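Local atomic coordinates of ulvan Lyase-PL25 (Pseudoalteromonas sp. PLSV, PDB entry 5UAM), a protein that cleaves ulvan, the sulfated rhamnose- and uronic acid-containing polysaccharide of green seaweed cell walls, as a beta-propeller lyase of polysaccharide lyase family 25. Residues P370-Y375 / W389-D394; Y28-G33 / I439-V444; Q229-I234 / N267-E272; I52-Y57 / M104-E109. One frame throughout, in Å; residues are numbered along the deposited sequence.

How the contacts relate
All four contacts belong to one beta-propeller chain. Contact 2 is the long-range one: it pairs strand 30-33 near the N-terminus with strand 439-444 near the C-terminus, so contacts 4, 3 and 1, in chain order, are nested within the loop it closes. Contact 4 is its neighbour, centres about 17 Å apart: Asn32 and Met441 meet Tyr57, and Phe29 meets Val55. Contact 1, in the sheet of strands 362-367, 373-381, 384-392 and 400-408, and contact 3, across the chain's centre from contact 2, have their centres about 28 and 36 Å from that of contact 2. Contact 2 thus joins the chain's two ends in one sheet, while contact 4 packs one sheet on the next.

Contact 1 (P370-Y375 / W389-D394); sequences PENIRY and WWQSHD
Arg374 sets CG anti to its carbonyl carbon (chi1 -71°), and chi3 (84°) bends the chain at NE toward Trp389, whose CG is likewise anti to the carbonyl carbon. In this conformer, one of two modelled, the guanidinium lies flat on the indole, the planes only 12° apart. Arg374 NH2 sits over the centre of the ring system, 3.3 Å from Trp389 CD2, while CZ lies above the six-membered ring in a cation-pi contact. The same NH2 also forms a salt bridge with Glu446, so the charge has two partners. Both residues belong to the beta hairpin of strands 373-381 and 384-392, the middle two strands of a four-stranded antiparallel propeller sheet. Ile373-Ser392 and Tyr375-Trp390 are its hydrogen-bonded pairs here, the second with Tyr375 N to Trp390 O at 2.8 Å; Arg374 and Gln391 form the non-hydrogen-bonded pair between them. Gln391 OE1 rests 3.1 Å from Arg374 CG. Its NE2 donates twice, both partners close to its amide plane: to Asn372 OD1 (one of two conformers) at 2.8 Å, approaching from above that carbonyl's plane, and to Ser392 O at 3.0 Å. Ser392 O also accepts from Ile373 N, which arrives from the opposite face. On the other side of the sheet Tyr375 CB lies 4.4 Å from Trp390 CB, and the phenol OH hydrogen-bonds His339.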
# COMPACT_ATOMS: atom_id res chain seq x y z
N PRO A 370 -8.61 2.18 -22.16
CA PRO A 370 -7.87 3.35 -21.64
C PRO A 370 -8.77 4.49 -21.18
O PRO A 370 -8.35 5.28 -20.32
CB PRO A 370 -7.01 3.78 -22.83
CG PRO A 370 -6.81 2.52 -23.61
CD PRO A 370 -8.09 1.76 -23.48
N GLU A 371 -9.97 4.61 -21.73
CA GLU A 371 -10.85 5.71 -21.38
C GLU A 371 -11.70 5.43 -20.15
O GLU A 371 -12.24 6.38 -19.57
CB GLU A 371 -11.80 6.02 -22.54
CG GLU A 371 -11.10 6.48 -23.82
CD GLU A 371 -10.45 5.35 -24.61
OE1 GLU A 371 -9.51 5.63 -25.39
OE2 GLU A 371 -10.87 4.17 -24.46
N ASN A 372 -11.80 4.17 -19.72
CA ASN A 372 -12.77 3.73 -18.72
C ASN A 372 -12.03 3.40 -17.43
O ASN A 372 -11.36 2.37 -17.32
CB ASN A 372 -13.53 2.50 -19.24
CG ASN A 372 -14.57 1.99 -18.25
OD1 ASN A 372 -14.42 2.12 -17.03
ND2 ASN A 372 -15.63 1.38 -18.77
N ILE A 373 -12.15 4.30 -16.44
CA ILE A 373 -11.48 4.16 -15.15
C ILE A 373 -12.51 4.32 -14.04
O ILE A 373 -13.34 5.23 -14.09
CB ILE A 373 -10.41 5.25 -15.03
CG1 ILE A 373 -9.41 5.17 -16.19
CG2 ILE A 373 -9.71 5.16 -13.69
CD1 ILE A 373 -9.10 6.51 -16.79
N ARG A 374 -12.45 3.44 -13.04
CA ARG A 374 -13.33 3.49 -11.88
C ARG A 374 -12.48 3.52 -10.63
O ARG A 374 -11.64 2.63 -10.44
CB ARG A 374 -14.21 2.24 -11.76
CG ARG A 374 -15.31 2.05 -12.75
CD ARG A 374 -15.91 0.66 -12.51
NE ARG A 374 -16.90 0.64 -11.45
CZ ARG A 374 -17.18 -0.42 -10.69
NH1 ARG A 374 -16.52 -1.56 -10.81
NH2 ARG A 374 -18.13 -0.33 -9.78
N TYR A 375 -12.68 4.51 -9.77
CA TYR A 375 -12.06 4.54 -8.46
C TYR A 375 -13.07 4.14 -7.41
O TYR A 375 -14.25 4.52 -7.49
CB TYR A 375 -11.61 5.96 -8.09
CG TYR A 375 -10.24 6.34 -8.60
CD1 TYR A 375 -10.06 6.77 -9.90
CD2 TYR A 375 -9.13 6.27 -7.78
CE1 TYR A 375 -8.81 7.11 -10.37
CE2 TYR A 375 -7.88 6.62 -8.22
CZ TYR A 375 -7.71 7.03 -9.52
OH TYR A 375 -6.45 7.38 -9.96
N TRP A 389 -17.91 4.84 -5.45
CA TRP A 389 -17.34 4.63 -6.78
C TRP A 389 -17.42 5.92 -7.59
O TRP A 389 -18.44 6.61 -7.60
CB TRP A 389 -18.14 3.56 -7.51
CG TRP A 389 -17.92 2.15 -6.99
CD1 TRP A 389 -18.72 1.46 -6.14
CD2 TRP A 389 -16.81 1.29 -7.28
NE1 TRP A 389 -18.18 0.22 -5.88
CE2 TRP A 389 -17.02 0.09 -6.58
CE3 TRP A 389 -15.68 1.42 -8.08
CZ2 TRP A 389 -16.13 -0.98 -6.66
CZ3 TRP A 389 -14.79 0.35 -8.16
CH2 TRP A 389 -15.03 -0.83 -7.45
N TRP A 390 -16.33 6.23 -8.28
CA TRP A 390 -16.25 7.37 -9.19
C TRP A 390 -15.80 6.87 -10.56
O TRP A 390 -14.78 6.18 -10.66
CB TRP A 390 -15.27 8.41 -8.66
CG TRP A 390 -15.78 9.09 -7.43
CD1 TRP A 390 -15.89 8.54 -6.18
CD2 TRP A 390 -16.28 10.42 -7.33
NE1 TRP A 390 -16.42 9.46 -5.32
CE2 TRP A 390 -16.68 10.62 -5.99
CE3 TRP A 390 -16.43 11.46 -8.24
CZ2 TRP A 390 -17.22 11.82 -5.54
CZ3 TRP A 390 -16.98 12.66 -7.80
CH2 TRP A 390 -17.37 12.83 -6.46
N GLN A 391 -16.56 7.21 -11.60
CA GLN A 391 -16.39 6.64 -12.93
C GLN A 391 -16.02 7.73 -13.93
O GLN A 391 -16.67 8.78 -13.99
CB GLN A 391 -17.68 5.97 -13.39
CG GLN A 391 -17.70 5.54 -14.85
CD GLN A 391 -17.09 4.17 -15.06
OE1 GLN A 391 -17.59 3.18 -14.55
NE2 GLN A 391 -16.01 4.11 -15.83
N SER A 392 -15.00 7.46 -14.74
CA SER A 392 -14.66 8.30 -15.87
C SER A 392 -14.82 7.48 -17.14
O SER A 392 -14.51 6.29 -17.17
CB SER A 392 -13.21 8.78 -15.79
OG SER A 392 -12.84 9.49 -16.97
N HIS A 393 -15.30 8.14 -18.20
CA HIS A 393 -15.29 7.57 -19.54
C HIS A 393 -14.47 8.39 -20.52
O HIS A 393 -14.57 8.17 -21.74
CB HIS A 393 -16.72 7.41 -20.07
CG HIS A 393 -17.51 6.37 -19.34
ND1 HIS A 393 -17.25 5.03 -19.47
CD2 HIS A 393 -18.54 6.48 -18.47
CE1 HIS A 393 -18.10 4.35 -18.71
NE2 HIS A 393 -18.88 5.21 -18.09
N ASP A 394 -13.66 9.33 -20.03
CA ASP A 394 -12.82 10.17 -20.88
C ASP A 394 -11.35 10.08 -20.47
O ASP A 394 -10.60 11.04 -20.62
CB ASP A 394 -13.32 11.61 -20.92
CG ASP A 394 -13.26 12.33 -19.57
OD1 ASP A 394 -12.76 11.77 -18.56
OD2 ASP A 394 -13.74 13.48 -19.53

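Contact 2 (Y28-G33 / I439-V444); sequences YFADNG and IKMYLV
Lys440 lays its aliphatic chain over one face of the Tyr28 ring, with CD above the ring centre and 3.7 Å from Tyr28 CD1. Its NZ is farther off, at most a weak cation-pi partner. Tyr28 reaches this place with CG between its backbone N and carbonyl carbon (chi1 52°). Its CB lies over the centre of the Tyr442 ring, 3.9 Å from Tyr442 CZ. The edge of the Tyr28 ring tilts toward the Tyr442 face in an offset edge-to-face pair, planes 67° apart; the Tyr442 OH is held by Glu432. With an alanine at Tyr28 the lysine chain would probably lose the flat surface it lies on and be freer to turn, although CB over Tyr442 would stay. Next along, the Phe29 ring has Met441 CB over one face, offset toward the rim and 3.6 Å from Phe29 CZ, and Leu443 N lies at the edge. The backbones join through Phe29 N to Met441 O and Met441 N to Ala30 O, both 2.9 Å, and through a reciprocal pair between Gly33 and Ile439. Joining a strand from the start of the chain to one from its end within one sheet is the "Velcro" closure of beta-propellers.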
# COMPACT_ATOMS: atom_id res chain seq x y z
N TYR A 28 -19.63 -5.36 9.77
CA TYR A 28 -18.22 -5.50 10.06
C TYR A 28 -17.92 -6.93 10.48
O TYR A 28 -18.77 -7.61 11.06
CB TYR A 28 -17.79 -4.48 11.14
CG TYR A 28 -18.65 -4.51 12.38
CD1 TYR A 28 -19.83 -3.81 12.44
CD2 TYR A 28 -18.25 -5.21 13.51
CE1 TYR A 28 -20.62 -3.83 13.59
CE2 TYR A 28 -19.02 -5.24 14.64
CZ TYR A 28 -20.20 -4.54 14.69
OH TYR A 28 -21.02 -4.54 15.81
N PHE A 29 -16.71 -7.38 10.18
CA PHE A 29 -16.28 -8.74 10.49
C PHE A 29 -15.35 -8.82 11.69
O PHE A 29 -15.07 -9.92 12.15
CB PHE A 29 -15.62 -9.40 9.26
CG PHE A 29 -14.31 -8.77 8.85
CD1 PHE A 29 -13.12 -9.15 9.44
CD2 PHE A 29 -14.28 -7.81 7.86
CE1 PHE A 29 -11.93 -8.56 9.08
CE2 PHE A 29 -13.08 -7.21 7.49
CZ PHE A 29 -11.90 -7.59 8.11
N ALA A 30 -14.87 -7.68 12.19
CA ALA A 30 -14.03 -7.60 13.37
C ALA A 30 -14.16 -6.19 13.93
O ALA A 30 -14.53 -5.25 13.22
CB ALA A 30 -12.57 -7.90 13.04
N ASP A 31 -13.84 -6.04 15.21
CA ASP A 31 -13.99 -4.75 15.88
C ASP A 31 -12.80 -4.39 16.75
O ASP A 31 -12.95 -3.65 17.73
CB ASP A 31 -15.28 -4.70 16.69
CG ASP A 31 -15.34 -5.75 17.78
OD1 ASP A 31 -14.39 -6.53 17.92
OD2 ASP A 31 -16.36 -5.76 18.49
N ASN A 32 -11.60 -4.85 16.38
CA ASN A 32 -10.41 -4.64 17.20
C ASN A 32 -9.26 -3.96 16.45
O ASN A 32 -8.13 -4.01 16.92
CB ASN A 32 -9.91 -5.96 17.82
CG ASN A 32 -9.44 -6.95 16.79
OD1 ASN A 32 -9.66 -6.80 15.59
ND2 ASN A 32 -8.75 -7.99 17.27
N GLY A 33 -9.52 -3.28 15.34
CA GLY A 33 -8.46 -2.56 14.68
C GLY A 33 -7.91 -1.44 15.56
O GLY A 33 -8.61 -0.91 16.42
N ILE A 439 -11.51 -0.49 16.38
CA ILE A 439 -11.95 -0.03 15.08
C ILE A 439 -12.64 -1.16 14.33
O ILE A 439 -12.10 -2.27 14.20
CB ILE A 439 -10.75 0.51 14.28
CG1 ILE A 439 -10.18 1.74 14.96
CG2 ILE A 439 -11.15 0.83 12.84
CD1 ILE A 439 -8.87 2.21 14.41
N LYS A 440 -13.84 -0.87 13.83
CA LYS A 440 -14.62 -1.84 13.08
C LYS A 440 -14.09 -1.97 11.66
O LYS A 440 -13.76 -0.98 10.99
CB LYS A 440 -16.09 -1.46 13.07
CG LYS A 440 -16.71 -1.57 14.44
CD LYS A 440 -18.19 -1.18 14.40
CE LYS A 440 -18.85 -1.29 15.76
NZ LYS A 440 -18.40 -0.22 16.68
N MET A 441 -13.96 -3.22 11.23
CA MET A 441 -13.35 -3.60 9.96
C MET A 441 -14.42 -4.16 9.04
O MET A 441 -15.22 -5.02 9.45
CB MET A 441 -12.30 -4.67 10.22
CG MET A 441 -11.23 -4.31 11.22
SD MET A 441 -10.31 -2.82 10.77
CE MET A 441 -9.72 -3.27 9.14
N TYR A 442 -14.41 -3.71 7.79
CA TYR A 442 -15.43 -4.06 6.82
C TYR A 442 -14.80 -4.57 5.54
O TYR A 442 -13.80 -4.03 5.06
CB TYR A 442 -16.29 -2.85 6.45
CG TYR A 442 -17.01 -2.18 7.61
CD1 TYR A 442 -16.32 -1.42 8.54
CD2 TYR A 442 -18.38 -2.30 7.76
CE1 TYR A 442 -16.99 -0.77 9.59
CE2 TYR A 442 -19.06 -1.65 8.80
CZ TYR A 442 -18.35 -0.91 9.72
OH TYR A 442 -19.02 -0.29 10.75
N LEU A 443 -15.43 -5.57 4.94
CA LEU A 443 -15.09 -6.05 3.61
C LEU A 443 -16.23 -5.63 2.69
O LEU A 443 -17.38 -6.01 2.92
CB LEU A 443 -14.93 -7.58 3.62
CG LEU A 443 -14.72 -8.30 2.29
CD1 LEU A 443 -13.45 -7.79 1.63
CD2 LEU A 443 -14.70 -9.80 2.49
N VAL A 444 -15.93 -4.83 1.67
CA VAL A 444 -16.96 -4.26 0.82
C VAL A 444 -16.80 -4.68 -0.62
O VAL A 444 -15.69 -4.96 -1.10
CB VAL A 444 -17.07 -2.72 0.90
CG1 VAL A 444 -17.33 -2.28 2.33
CG2 VAL A 444 -15.82 -2.05 0.34

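Contact 3 (Q229-I234 / N267-E272); sequences QGDNII and NTKTGE
Asn267 opens the second segment opposite Asn232, a non-hydrogen-bonded antiparallel pair in which Asn232 OD1 lies 3.3 Å from Asn267 CA and the two amide planes stand 80° apart. Its CG is anti to the backbone N (chi1 -179°), beside the carbonyl carbon, and OD1 accepts from Lys269 N at 2.8 Å in the carbonyl plane and from Thr270 N at 3.1 Å from above that plane, an Asx turn extended to an Asx motif. With an alanine at Asn267 the amides of Lys269 and Thr270 would probably be left without this acceptor and the turn freer to move. Thr268 carries the contact itself. Its backbone N donates to Asp231 O at 2.9 Å, and its OG1, between the backbone N and the carbonyl carbon, donates to the same Asp231 O at 2.7 Å. Thr268 CG2 meets Ile233 CD1 at 3.7 Å, the two side chains crossing at about a right angle, with Met170 touching both. Lys269 follows with CB 4.3 Å from Asp231 OD2, though its ammonium is not in contact with the carboxylate. Thr270 OG1 takes Glu272 N in an ST turn, and Gly271 and Glu272 both face Asn267 in a G1 beta bulge. Asp231 sits in the type II' turn that links strands 217-227 and 232-243, so one carbonyl oxygen gripped by two donors of a single threonine ties this hairpin turn to the turn after strand 258-267, with neutral hydrogen bonds rather than a salt bridge doing the joining.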
# COMPACT_ATOMS: atom_id res chain seq x y z
N GLN A 229 1.61 -6.96 -16.86
CA GLN A 229 1.16 -8.06 -17.68
C GLN A 229 2.34 -8.99 -17.94
O GLN A 229 3.50 -8.58 -17.85
CB GLN A 229 0.48 -7.53 -18.95
CG GLN A 229 -0.87 -6.86 -18.56
CD GLN A 229 -1.47 -5.92 -19.59
OE1 GLN A 229 -1.01 -5.85 -20.72
NE2 GLN A 229 -2.53 -5.19 -19.20
N GLY A 230 2.02 -10.26 -18.16
CA GLY A 230 3.06 -11.24 -18.46
C GLY A 230 3.92 -11.47 -17.24
O GLY A 230 3.43 -11.72 -16.13
N ASP A 231 5.23 -11.37 -17.43
CA ASP A 231 6.17 -11.53 -16.32
C ASP A 231 6.68 -10.20 -15.81
O ASP A 231 7.73 -10.15 -15.17
CB ASP A 231 7.31 -12.46 -16.73
CG ASP A 231 6.84 -13.87 -16.98
OD1 ASP A 231 5.98 -14.39 -16.21
OD2 ASP A 231 7.30 -14.45 -17.97
N ASN A 232 5.93 -9.12 -16.01
CA ASN A 232 6.36 -7.80 -15.57
C ASN A 232 5.70 -7.39 -14.26
O ASN A 232 4.55 -7.74 -13.97
CB ASN A 232 6.02 -6.76 -16.62
CG ASN A 232 6.74 -7.01 -17.92
OD1 ASN A 232 7.93 -7.29 -17.91
ND2 ASN A 232 6.01 -6.97 -19.03
N ILE A 233 6.47 -6.64 -13.48
CA ILE A 233 6.01 -5.90 -12.31
C ILE A 233 6.15 -4.42 -12.65
O ILE A 233 7.11 -4.01 -13.30
CB ILE A 233 6.87 -6.29 -11.09
CG1 ILE A 233 6.49 -7.71 -10.64
CG2 ILE A 233 6.76 -5.25 -9.95
CD1 ILE A 233 7.42 -8.28 -9.58
N ILE A 234 5.17 -3.62 -12.24
CA ILE A 234 5.17 -2.19 -12.53
C ILE A 234 5.29 -1.43 -11.21
O ILE A 234 4.83 -1.91 -10.16
CB ILE A 234 3.93 -1.76 -13.34
CG1 ILE A 234 2.63 -2.06 -12.61
CG2 ILE A 234 3.98 -2.39 -14.73
CD1 ILE A 234 1.41 -1.44 -13.29
N ASN A 267 11.00 -6.54 -15.71
CA ASN A 267 10.77 -7.82 -16.35
C ASN A 267 11.41 -8.89 -15.47
O ASN A 267 12.63 -8.98 -15.37
CB ASN A 267 11.37 -7.82 -17.75
CG ASN A 267 11.14 -9.12 -18.49
OD1 ASN A 267 11.21 -10.21 -17.93
ND2 ASN A 267 10.89 -9.00 -19.79
N THR A 268 10.57 -9.70 -14.81
CA THR A 268 11.12 -10.66 -13.86
C THR A 268 11.79 -11.85 -14.53
O THR A 268 12.53 -12.57 -13.84
CB THR A 268 10.04 -11.19 -12.91
OG1 THR A 268 9.07 -11.97 -13.65
CG2 THR A 268 9.37 -10.07 -12.16
N LYS A 269 11.58 -12.07 -15.83
CA LYS A 269 12.25 -13.17 -16.51
C LYS A 269 13.68 -12.79 -16.86
O LYS A 269 14.61 -13.58 -16.64
CB LYS A 269 11.45 -13.55 -17.76
CG LYS A 269 12.06 -14.68 -18.58
CD LYS A 269 11.24 -14.96 -19.84
CE LYS A 269 11.37 -13.87 -20.91
NZ LYS A 269 12.58 -14.02 -21.78
N THR A 270 13.89 -11.58 -17.37
CA THR A 270 15.23 -11.15 -17.75
C THR A 270 15.95 -10.41 -16.63
O THR A 270 17.19 -10.32 -16.67
CB THR A 270 15.15 -10.20 -18.95
OG1 THR A 270 14.47 -9.00 -18.55
CG2 THR A 270 14.39 -10.83 -20.10
N GLY A 271 15.22 -9.89 -15.66
CA GLY A 271 15.80 -9.11 -14.58
C GLY A 271 15.93 -7.63 -14.88
O GLY A 271 16.25 -6.87 -13.96
N GLU A 272 15.62 -7.21 -16.10
CA GLU A 272 15.87 -5.84 -16.54
C GLU A 272 14.68 -4.92 -16.30
O GLU A 272 13.52 -5.31 -16.38
CB GLU A 272 16.17 -5.84 -18.03
CG GLU A 272 17.36 -6.72 -18.36
CD GLU A 272 17.75 -6.61 -19.80
OE1 GLU A 272 18.95 -6.42 -20.09
OE2 GLU A 272 16.84 -6.71 -20.65

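Contact 4 (I52-Y57 / M104-E109); sequences ITYVSY and MLIDDE
At the interface between two neighbouring propeller blades, Met104 and Ile106 reach across to Tyr54 and Ser56. Met104 keeps CG anti to its backbone N (chi1 -171°) and stays extended to SD, which comes 3.6 Å from Tyr54 CB; the bend at chi3 (-63°) then brings CE to 3.7 Å from Ser56 CB and 3.7 Å from Val55 C. The sulfur therefore meets the tyrosine side chain, while the methyl beyond it meets the valine carbonyl carbon and the serine. Ile106 makes the second touch: its CD1 lies 3.7 Å from Tyr54 CD1 and 3.8 Å from Tyr54 CE1, the two side chains crossing at about a right angle. No hydrogen bond joins the two segments. The axes of strand segments 52-57 and 104-106 come no closer than 8.7 Å, too far for backbone pairing, because they belong to different four-stranded antiparallel sheets, 46-81 and 103-154, packed face against face as consecutive blades do in a beta-propeller. Ile112 of the second sheet touches both Tyr54 and Met104, and Ile114 touches Ser56 and Met104, so the apolar layer continues beyond these residues. One face of the Tyr54 ring is covered from its own strand by Ile52 CG2, offset toward the rim. The buried hydroxyl of Ser56 is satisfied within its own sheet, hydrogen-bonded to Ala45 O. The Ser56 side chain lies about 8 Å from that of Lys101, which probably binds substrate and comes just before strand 103-106.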
# COMPACT_ATOMS: atom_id res chain seq x y z
N ILE A 52 -12.77 -18.21 -1.47
CA ILE A 52 -12.50 -17.71 -0.13
C ILE A 52 -11.79 -16.38 -0.28
O ILE A 52 -10.83 -16.26 -1.04
CB ILE A 52 -11.60 -18.67 0.66
CG1 ILE A 52 -12.12 -20.12 0.61
CG2 ILE A 52 -11.41 -18.15 2.08
CD1 ILE A 52 -13.42 -20.34 1.29
N THR A 53 -12.24 -15.37 0.46
CA THR A 53 -11.53 -14.10 0.55
C THR A 53 -10.82 -14.03 1.90
O THR A 53 -11.46 -14.09 2.95
CB THR A 53 -12.44 -12.89 0.34
OG1 THR A 53 -13.06 -12.98 -0.94
CG2 THR A 53 -11.64 -11.59 0.37
N TYR A 54 -9.49 -13.93 1.85
CA TYR A 54 -8.65 -13.77 3.02
C TYR A 54 -8.38 -12.29 3.22
O TYR A 54 -8.10 -11.58 2.26
CB TYR A 54 -7.33 -14.51 2.81
CG TYR A 54 -7.52 -15.98 2.52
CD1 TYR A 54 -7.66 -16.43 1.21
CD2 TYR A 54 -7.60 -16.91 3.55
CE1 TYR A 54 -7.84 -17.78 0.93
CE2 TYR A 54 -7.79 -18.26 3.28
CZ TYR A 54 -7.92 -18.69 1.97
OH TYR A 54 -8.13 -20.01 1.68
N VAL A 55 -8.44 -11.84 4.46
CA VAL A 55 -8.30 -10.42 4.78
C VAL A 55 -7.37 -10.26 5.97
O VAL A 55 -7.40 -11.08 6.91
CB VAL A 55 -9.67 -9.78 5.06
CG1 VAL A 55 -10.57 -9.90 3.80
CG2 VAL A 55 -10.36 -10.39 6.27
N SER A 56 -6.54 -9.22 5.94
CA SER A 56 -5.63 -8.94 7.04
C SER A 56 -5.60 -7.44 7.35
O SER A 56 -5.78 -6.59 6.48
CB SER A 56 -4.22 -9.45 6.78
OG SER A 56 -3.55 -8.69 5.78
N TYR A 57 -5.36 -7.14 8.63
CA TYR A 57 -5.38 -5.76 9.11
C TYR A 57 -4.60 -5.71 10.43
O TYR A 57 -4.27 -6.74 11.01
CB TYR A 57 -6.84 -5.25 9.31
CG TYR A 57 -7.55 -6.03 10.38
CD1 TYR A 57 -8.10 -7.28 10.12
CD2 TYR A 57 -7.61 -5.55 11.69
CE1 TYR A 57 -8.67 -8.03 11.13
CE2 TYR A 57 -8.20 -6.30 12.71
CZ TYR A 57 -8.72 -7.54 12.41
OH TYR A 57 -9.31 -8.29 13.42
N MET A 104 -0.15 -9.60 2.74
CA MET A 104 -0.43 -11.03 2.59
C MET A 104 0.02 -11.57 1.23
O MET A 104 0.02 -10.86 0.23
CB MET A 104 -1.95 -11.26 2.69
CG MET A 104 -2.36 -12.70 2.76
SD MET A 104 -4.19 -12.80 2.64
CE MET A 104 -4.65 -11.91 4.11
N LEU A 105 0.38 -12.86 1.21
CA LEU A 105 0.66 -13.60 -0.02
C LEU A 105 0.33 -15.07 0.20
O LEU A 105 0.68 -15.63 1.24
CB LEU A 105 2.14 -13.43 -0.42
CG LEU A 105 2.58 -14.09 -1.72
CD1 LEU A 105 3.66 -13.26 -2.38
CD2 LEU A 105 3.10 -15.51 -1.47
N ILE A 106 -0.30 -15.71 -0.79
CA ILE A 106 -0.56 -17.15 -0.75
C ILE A 106 0.41 -17.83 -1.72
O ILE A 106 0.41 -17.50 -2.91
CB ILE A 106 -2.01 -17.51 -1.10
CG1 ILE A 106 -2.96 -16.77 -0.16
CG2 ILE A 106 -2.20 -19.04 -1.06
CD1 ILE A 106 -4.44 -17.01 -0.48
N ASP A 107 1.25 -18.73 -1.22
CA ASP A 107 2.24 -19.37 -2.08
C ASP A 107 1.63 -20.52 -2.88
O ASP A 107 0.48 -20.92 -2.69
CB ASP A 107 3.52 -19.71 -1.31
CG ASP A 107 3.40 -20.89 -0.38
OD1 ASP A 107 2.56 -21.79 -0.61
OD2 ASP A 107 4.19 -20.92 0.60
N ASP A 108 2.42 -21.07 -3.81
CA ASP A 108 1.95 -22.13 -4.69
C ASP A 108 1.66 -23.45 -3.96
O ASP A 108 1.08 -24.35 -4.56
CB ASP A 108 2.98 -22.40 -5.77
CG ASP A 108 2.83 -21.47 -6.96
OD1 ASP A 108 2.00 -20.53 -6.92
OD2 ASP A 108 3.56 -21.71 -7.94
N GLU A 109 2.07 -23.60 -2.70
CA GLU A 109 1.67 -24.75 -1.91
C GLU A 109 0.51 -24.46 -1.00
O GLU A 109 0.08 -25.33 -0.24
CB GLU A 109 2.86 -25.33 -1.13
CG GLU A 109 3.85 -26.06 -2.03
CD GLU A 109 3.25 -27.25 -2.81
OE1 GLU A 109 2.40 -28.02 -2.28
OE2 GLU A 109 3.65 -27.43 -3.99